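Local coordinates for protein dihydroorotase (Saccharomyces cerevisiae S288C, PDB 6L0A) that catalyses the reversible cyclisation of N-carbamoyl-L-aspartate to dihydroorotate, the third step of de novo pyrimidine biosynthesis, with two zinc ions per subunit, at residues V290-N295 / L355-R360. Sequence-based numbering, arbitrary orientation.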
ATOM      1  N   VAL C 290     -12.636  18.843  -7.502  1.00 19.36           N
ATOM      2  CA  VAL C 290     -13.324  18.353  -6.311  1.00 21.76           C
ATOM      3  C   VAL C 290     -14.479  19.269  -5.940  1.00 22.63           C
ATOM      4  O   VAL C 290     -15.589  18.808  -5.642  1.00 23.48           O
ATOM      5  CB  VAL C 290     -12.327  18.214  -5.150  1.00 19.17           C
ATOM      6  CG1 VAL C 290     -13.051  17.774  -3.874  1.00 17.73           C
ATOM      7  CG2 VAL C 290     -11.226  17.246  -5.545  1.00 17.84           C
ATOM      8  N   PHE C 291     -14.236  20.581  -5.936  1.00 20.99           N
ATOM      9  CA  PHE C 291     -15.282  21.505  -5.517  1.00 23.87           C
ATOM     10  C   PHE C 291     -16.443  21.522  -6.508  1.00 23.20           C
ATOM     11  O   PHE C 291     -17.599  21.674  -6.102  1.00 25.69           O
ATOM     12  CB  PHE C 291     -14.695  22.903  -5.333  1.00 23.80           C
ATOM     13  CG  PHE C 291     -13.989  23.096  -4.008  1.00 24.88           C
ATOM     14  CD1 PHE C 291     -12.783  22.459  -3.746  1.00 25.74           C
ATOM     15  CD2 PHE C 291     -14.533  23.916  -3.032  1.00 21.70           C
ATOM     16  CE1 PHE C 291     -12.129  22.644  -2.536  1.00 21.42           C
ATOM     17  CE2 PHE C 291     -13.889  24.103  -1.814  1.00 25.03           C
ATOM     18  CZ  PHE C 291     -12.678  23.461  -1.569  1.00 20.13           C
ATOM     19  N   GLU C 292     -16.160  21.328  -7.792  1.00 20.93           N
ATOM     20  CA  GLU C 292     -17.234  21.206  -8.774  1.00 29.98           C
ATOM     21  C   GLU C 292     -18.063  19.955  -8.521  1.00 30.50           C
ATOM     22  O   GLU C 292     -19.297  20.014  -8.436  1.00 30.49           O
ATOM     23  CB  GLU C 292     -16.652  21.183 -10.184  1.00 27.64           C
ATOM     24  CG  GLU C 292     -17.669  20.766 -11.237  1.00 37.24           C
ATOM     25  CD  GLU C 292     -17.430  21.427 -12.568  1.00 40.88           C
ATOM     26  OE1 GLU C 292     -16.351  21.199 -13.156  1.00 45.99           O
ATOM     27  OE2 GLU C 292     -18.319  22.178 -13.024  1.00 51.71           O
ATOM     28  N   GLU C 293     -17.394  18.806  -8.384  1.00 28.06           N
ATOM     29  CA  GLU C 293     -18.108  17.561  -8.138  1.00 27.76           C
ATOM     30  C   GLU C 293     -18.902  17.617  -6.836  1.00 29.00           C
ATOM     31  O   GLU C 293     -19.951  16.969  -6.718  1.00 29.89           O
ATOM     32  CB  GLU C 293     -17.116  16.391  -8.144  1.00 29.71           C
ATOM     33  CG  GLU C 293     -16.446  16.172  -9.514  1.00 25.91           C
ATOM     34  CD  GLU C 293     -15.371  15.094  -9.504  1.00 33.57           C
ATOM     35  OE1 GLU C 293     -15.094  14.540  -8.421  1.00 31.70           O
ATOM     36  OE2 GLU C 293     -14.788  14.813 -10.583  1.00 28.75           O
ATOM     37  N   GLN C 294     -18.452  18.408  -5.865  1.00 22.80           N
ATOM     38  CA  GLN C 294     -19.161  18.540  -4.602  1.00 26.79           C
ATOM     39  C   GLN C 294     -20.200  19.651  -4.612  1.00 28.41           C
ATOM     40  O   GLN C 294     -20.859  19.868  -3.587  1.00 27.43           O
ATOM     41  CB  GLN C 294     -18.180  18.788  -3.450  1.00 27.89           C
ATOM     42  CG  GLN C 294     -17.217  17.636  -3.212  1.00 23.62           C
ATOM     43  CD  GLN C 294     -17.928  16.311  -3.068  1.00 27.01           C
ATOM     44  OE1 GLN C 294     -18.775  16.142  -2.188  1.00 28.71           O
ATOM     45  NE2 GLN C 294     -17.586  15.359  -3.925  1.00 30.93           N
ATOM     46  N   ASN C 295     -20.354  20.359  -5.728  1.00 27.07           N
ATOM     47  CA  ASN C 295     -21.312  21.459  -5.822  1.00 31.43           C
ATOM     48  C   ASN C 295     -21.035  22.508  -4.758  1.00 30.84           C
ATOM     49  O   ASN C 295     -21.932  22.998  -4.071  1.00 28.31           O
ATOM     50  CB  ASN C 295     -22.743  20.943  -5.738  1.00 30.68           C
ATOM     51  CG  ASN C 295     -23.045  20.005  -6.837  1.00 35.61           C
ATOM     52  OD1 ASN C 295     -23.706  18.981  -6.651  1.00 40.47           O
ATOM     53  ND2 ASN C 295     -22.530  20.314  -8.021  1.00 29.69           N
ATOM     54  N   LEU C 355      -9.512  17.209 -16.743  1.00 32.13           N
ATOM     55  CA  LEU C 355      -9.858  18.211 -15.742  1.00 33.78           C
ATOM     56  C   LEU C 355     -10.819  19.208 -16.376  1.00 29.27           C
ATOM     57  O   LEU C 355     -10.595  19.651 -17.504  1.00 30.20           O
ATOM     58  CB  LEU C 355      -8.609  18.929 -15.217  1.00 32.12           C
ATOM     59  CG  LEU C 355      -7.638  18.102 -14.367  1.00 27.23           C
ATOM     60  CD1 LEU C 355      -6.457  18.947 -13.944  1.00 24.89           C
ATOM     61  CD2 LEU C 355      -8.363  17.559 -13.158  1.00 29.66           C
ATOM     62  N   SER C 356     -11.888  19.553 -15.655  1.00 30.95           N
ATOM     63  CA  SER C 356     -12.918  20.428 -16.211  1.00 32.20           C
ATOM     64  C   SER C 356     -12.489  21.891 -16.280  1.00 34.74           C
ATOM     65  O   SER C 356     -13.099  22.665 -17.030  1.00 32.44           O
ATOM     66  CB  SER C 356     -14.204  20.321 -15.383  1.00 35.40           C
ATOM     67  OG  SER C 356     -14.904  19.116 -15.655  1.00 37.63           O
ATOM     68  N   TRP C 357     -11.466  22.288 -15.527  1.00 31.34           N
ATOM     69  CA  TRP C 357     -11.076  23.685 -15.406  1.00 32.57           C
ATOM     70  C   TRP C 357      -9.619  23.893 -15.794  1.00 30.29           C
ATOM     71  O   TRP C 357      -8.798  22.975 -15.750  1.00 35.75           O
ATOM     72  CB  TRP C 357     -11.281  24.188 -13.980  1.00 29.42           C
ATOM     73  CG  TRP C 357     -12.679  24.114 -13.523  1.00 31.46           C
ATOM     74  CD1 TRP C 357     -13.306  23.035 -12.984  1.00 28.27           C
ATOM     75  CD2 TRP C 357     -13.641  25.169 -13.556  1.00 32.58           C
ATOM     76  NE1 TRP C 357     -14.603  23.352 -12.671  1.00 36.30           N
ATOM     77  CE2 TRP C 357     -14.834  24.658 -13.014  1.00 37.87           C
ATOM     78  CE3 TRP C 357     -13.610  26.498 -13.992  1.00 32.20           C
ATOM     79  CZ2 TRP C 357     -15.992  25.429 -12.899  1.00 38.69           C
ATOM     80  CZ3 TRP C 357     -14.757  27.263 -13.874  1.00 34.34           C
ATOM     81  CH2 TRP C 357     -15.929  26.729 -13.330  1.00 32.47           C
ATOM     82  N   SER C 358      -9.313  25.132 -16.169  1.00 31.89           N
ATOM     83  CA  SER C 358      -7.960  25.585 -16.453  1.00 26.66           C
ATOM     84  C   SER C 358      -7.721  26.856 -15.645  1.00 27.93           C
ATOM     85  O   SER C 358      -8.652  27.421 -15.066  1.00 30.85           O
ATOM     86  CB  SER C 358      -7.750  25.840 -17.954  1.00 35.96           C
ATOM     87  OG  SER C 358      -8.212  24.739 -18.728  1.00 33.91           O
ATOM     88  N   VAL C 359      -6.473  27.312 -15.594  1.00 27.70           N
ATOM     89  CA  VAL C 359      -6.135  28.487 -14.795  1.00 29.31           C
ATOM     90  C   VAL C 359      -5.235  29.408 -15.608  1.00 28.40           C
ATOM     91  O   VAL C 359      -4.349  28.951 -16.339  1.00 31.69           O
ATOM     92  CB  VAL C 359      -5.478  28.103 -13.443  1.00 27.27           C
ATOM     93  CG1 VAL C 359      -4.116  27.461 -13.650  1.00 23.72           C
ATOM     94  CG2 VAL C 359      -5.367  29.326 -12.525  1.00 26.14           C
ATOM     95  N   ARG C 360      -5.490  30.711 -15.494  1.00 27.14           N
ATOM     96  CA  ARG C 360      -4.678  31.757 -16.098  1.00 32.35           C
ATOM     97  C   ARG C 360      -4.567  32.905 -15.101  1.00 28.44           C
ATOM     98  O   ARG C 360      -5.208  32.899 -14.044  1.00 28.15           O
ATOM     99  CB  ARG C 360      -5.281  32.238 -17.425  1.00 32.43           C
ATOM    100  CG  ARG C 360      -6.599  32.979 -17.259  1.00 29.58           C
ATOM    101  CD  ARG C 360      -6.980  33.741 -18.530  1.00 39.28           C
ATOM    102  NE  ARG C 360      -7.992  34.759 -18.259  1.00 41.97           N
ATOM    103  CZ  ARG C 360      -9.299  34.552 -18.370  1.00 42.88           C
ATOM    104  NH1 ARG C 360      -9.750  33.367 -18.755  1.00 46.47           N
ATOM    105  NH2 ARG C 360     -10.160  35.527 -18.097  1.00 44.02           N
TER
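Glu292 and Trp357 meet where the last turn of helix 283-293 packs against the broken strand 354-362, part of the small antiparallel sheet beside the metallo-dependent hydrolase (TIM-barrel) core. The site lies away from the zinc ions, and the join is small: 113 Å² is buried in all. Along segment 290-295, Val290 accepts a backbone bond from Gln294 N (2.9 Å from Val290 O to Gln294 N), which carries the helical bonding to its end. Glu292 follows and makes all the side-chain contacts with segment 355-360. Its CG stands anti to the backbone N (chi1 168°) and the chain then bends at chi2, bringing Glu292 OE1 2.8 Å from Trp357 NE1. The indole N-H is the donor, but an angle of 129° at the hydrogen marks the bond as weak; the carboxylate is inclined 40° to the ring. Glu292 OE1 also lies 3.2 Å from Ser356 CB. The other oxygen, OE2, forms a salt bridge to Lys329, so indole and ammonium share one carboxylate and its negative charge is probably stabilised. Replacing Glu292 with alanine would remove the carboxylate and is likely to leave the Lys329 ammonium without this countercharge and the indole N-H without this acceptor. Beyond Glu292, Asn295 closes the helix with positive phi in a Schellman motif, its N bonded to Glu292 O at 2.9 Å. Across the contact, the buried indole also touches Ala288 of the same helix and Leu327 of strand 324-328, while nearby Gln289 OE1 accepts Ser356 N. On the six-membered ring, the nearest Glu292 atom to Trp357 CZ2 is OE2, at 4.0 Å.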